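Local coordinates for probable amino acid aminotransferase (Mycobacterium tuberculosis, PDB 6Q1S), which belongs to the class IV aminotransferase family and is seen here with 4'-deoxy-4'-aminopyridoxal-5'-phosphate and 2-oxoglutaric acid bound, at residues I129-G134 / M159-H164. Numbering follows the deposited sequence.
Sequences ITLDRG and MAVLRH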
loop_
_atom_site.group_PDB
_atom_site.type_symbol
_atom_site.label_atom_id
_atom_site.label_comp_id
_atom_site.label_asym_id
_atom_site.label_seq_id
_atom_site.Cartn_x
_atom_site.Cartn_y
_atom_site.Cartn_z
ATOM N N ILE B 129 -12.946 4.757 -17.066
ATOM C CA ILE B 129 -11.888 4.832 -18.062
ATOM C C ILE B 129 -10.959 3.646 -17.861
ATOM O O ILE B 129 -10.727 3.212 -16.727
ATOM C CB ILE B 129 -11.103 6.160 -17.975
ATOM C CG1 ILE B 129 -10.485 6.336 -16.587
ATOM C CG2 ILE B 129 -12.012 7.338 -18.296
ATOM C CD1 ILE B 129 -9.518 7.496 -16.494
ATOM N N THR B 130 -10.435 3.114 -18.962
ATOM C CA THR B 130 -9.428 2.067 -18.878
ATOM C C THR B 130 -8.069 2.696 -18.612
ATOM O O THR B 130 -7.714 3.718 -19.206
ATOM C CB THR B 130 -9.388 1.245 -20.165
ATOM O OG1 THR B 130 -9.108 2.103 -21.277
ATOM C CG2 THR B 130 -10.720 0.543 -20.389
ATOM N N LEU B 131 -7.304 2.075 -17.719
ATOM C CA LEU B 131 -6.007 2.604 -17.331
ATOM C C LEU B 131 -5.002 1.470 -17.223
ATOM O O LEU B 131 -5.330 0.386 -16.731
ATOM C CB LEU B 131 -6.101 3.351 -15.997
ATOM C CG LEU B 131 -5.394 4.698 -15.885
ATOM C CD1 LEU B 131 -5.890 5.669 -16.947
ATOM C CD2 LEU B 131 -5.613 5.262 -14.500
ATOM N N ASP B 132 -3.779 1.726 -17.684
ATOM C CA ASP B 132 -2.723 0.729 -17.580
ATOM C C ASP B 132 -2.382 0.489 -16.117
ATOM O O ASP B 132 -2.071 1.426 -15.377
ATOM C CB ASP B 132 -1.485 1.196 -18.346
ATOM C CG ASP B 132 -0.504 0.069 -18.626
ATOM O OD1 ASP B 132 -0.320 -0.805 -17.752
ATOM O OD2 ASP B 132 0.090 0.059 -19.724
ATOM N N ARG B 133 -2.445 -0.775 -15.701
ATOM C CA ARG B 133 -2.091 -1.125 -14.332
ATOM C C ARG B 133 -0.588 -1.301 -14.168
ATOM O O ARG B 133 -0.048 -1.050 -13.083
ATOM C CB ARG B 133 -2.837 -2.395 -13.910
ATOM C CG ARG B 133 -2.414 -2.957 -12.566
ATOM C CD ARG B 133 -2.691 -1.965 -11.451
ATOM N NE ARG B 133 -2.293 -2.490 -10.151
ATOM C CZ ARG B 133 -1.077 -2.343 -9.631
ATOM N NH1 ARG B 133 -0.144 -1.684 -10.304
ATOM N NH2 ARG B 133 -0.797 -2.854 -8.441
ATOM N N GLY B 134 0.103 -1.710 -15.229
ATOM C CA GLY B 134 1.516 -1.985 -15.161
ATOM C C GLY B 134 1.862 -3.416 -14.834
ATOM O O GLY B 134 3.032 -3.796 -14.951
ATOM N N MET B 159 -6.652 4.453 -4.169
ATOM C CA MET B 159 -7.392 5.699 -4.010
ATOM C C MET B 159 -6.855 6.782 -4.939
ATOM O O MET B 159 -7.626 7.596 -5.462
ATOM C CB MET B 159 -7.335 6.152 -2.552
ATOM C CG MET B 159 -7.869 5.118 -1.572
ATOM S SD MET B 159 -9.539 4.572 -1.973
ATOM C CE MET B 159 -10.400 6.140 -2.028
ATOM N N ALA B 160 -5.538 6.808 -5.157
ATOM C CA ALA B 160 -4.952 7.793 -6.062
ATOM C C ALA B 160 -5.407 7.561 -7.498
ATOM O O ALA B 160 -5.627 8.521 -8.247
ATOM C CB ALA B 160 -3.428 7.753 -5.966
ATOM N N VAL B 161 -5.546 6.296 -7.900
ATOM C CA VAL B 161 -6.029 5.985 -9.242
ATOM C C VAL B 161 -7.449 6.503 -9.427
ATOM O O VAL B 161 -7.806 7.024 -10.492
ATOM C CB VAL B 161 -5.932 4.469 -9.502
ATOM C CG1 VAL B 161 -6.798 4.065 -10.682
ATOM C CG2 VAL B 161 -4.483 4.067 -9.741
ATOM N N LEU B 162 -8.280 6.382 -8.390
ATOM C CA LEU B 162 -9.646 6.887 -8.475
ATOM C C LEU B 162 -9.669 8.410 -8.538
ATOM O O LEU B 162 -10.487 8.993 -9.256
ATOM C CB LEU B 162 -10.467 6.384 -7.289
ATOM C CG LEU B 162 -10.871 4.910 -7.334
ATOM C CD1 LEU B 162 -11.390 4.457 -5.978
ATOM C CD2 LEU B 162 -11.914 4.676 -8.416
ATOM N N ARG B 163 -8.782 9.070 -7.788
ATOM C CA ARG B 163 -8.700 10.526 -7.857
ATOM C C ARG B 163 -8.190 10.987 -9.215
ATOM O O ARG B 163 -8.610 12.039 -9.711
ATOM C CB ARG B 163 -7.801 11.058 -6.741
ATOM C CG ARG B 163 -8.427 11.008 -5.357
ATOM C CD ARG B 163 -7.604 11.805 -4.356
ATOM N NE ARG B 163 -6.199 11.411 -4.367
ATOM C CZ ARG B 163 -5.685 10.447 -3.609
ATOM N NH1 ARG B 163 -6.460 9.778 -2.766
ATOM N NH2 ARG B 163 -4.394 10.155 -3.688
ATOM N N HIS B 164 -7.281 10.221 -9.823
ATOM C CA HIS B 164 -6.792 10.553 -11.157
ATOM C C HIS B 164 -7.924 10.537 -12.175
ATOM O O HIS B 164 -8.016 11.427 -13.027
ATOM C CB HIS B 164 -5.683 9.577 -11.557
ATOM C CG HIS B 164 -5.276 9.666 -12.995
ATOM N ND1 HIS B 164 -5.804 8.845 -13.968
ATOM C CD2 HIS B 164 -4.386 10.469 -13.626
ATOM C CE1 HIS B 164 -5.262 9.140 -15.136
ATOM N NE2 HIS B 164 -4.399 10.124 -14.956
#
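Gly134 N donates to Asp132 OD1 at 2.7 Å, an Asx turn at the end of the strand whose Leu131 lies against His164 of the facing helix. The N-H...O angle is 131°, so the bond is far from straight, while the donor sits nearly in line with the C-O bond of OD1. In this class IV aminotransferase fold, helix 156-166 packs on strand 126-132 of the mixed sheet, with Val161 also touching Val173 and Phe175 of the parallel neighbour strand 172-176. No hydrogen bond joins 129-134 to 159-164; their closest approach is a van der Waals touch, Leu131 CD2 to His164 ND1 at 3.6 Å. Leu131 meets the imidazole with both methyls: CD1 stands 4.0 Å from His164 CE1, while CD2 approaches the ring obliquely on its ND1-CE1 side. The ring is carried to the strand by a first torsion that sets CG opposite the backbone N (chi1 170°). Trp145 of the second subunit packs against Leu131 and Val161, its ring meets that of His164 with the planes about 45° apart, and its NE1 donates a hydrogen bond to Asp132 O, which places the contact at the dimer interface. Met159, at the start of 159-164, touches the bound 2-oxoglutaric acid. One helical turn before His164, Val161 CG1 comes to 4.2 Å from Leu131 CD2, so a single leucine methyl bridges Val161 and His164.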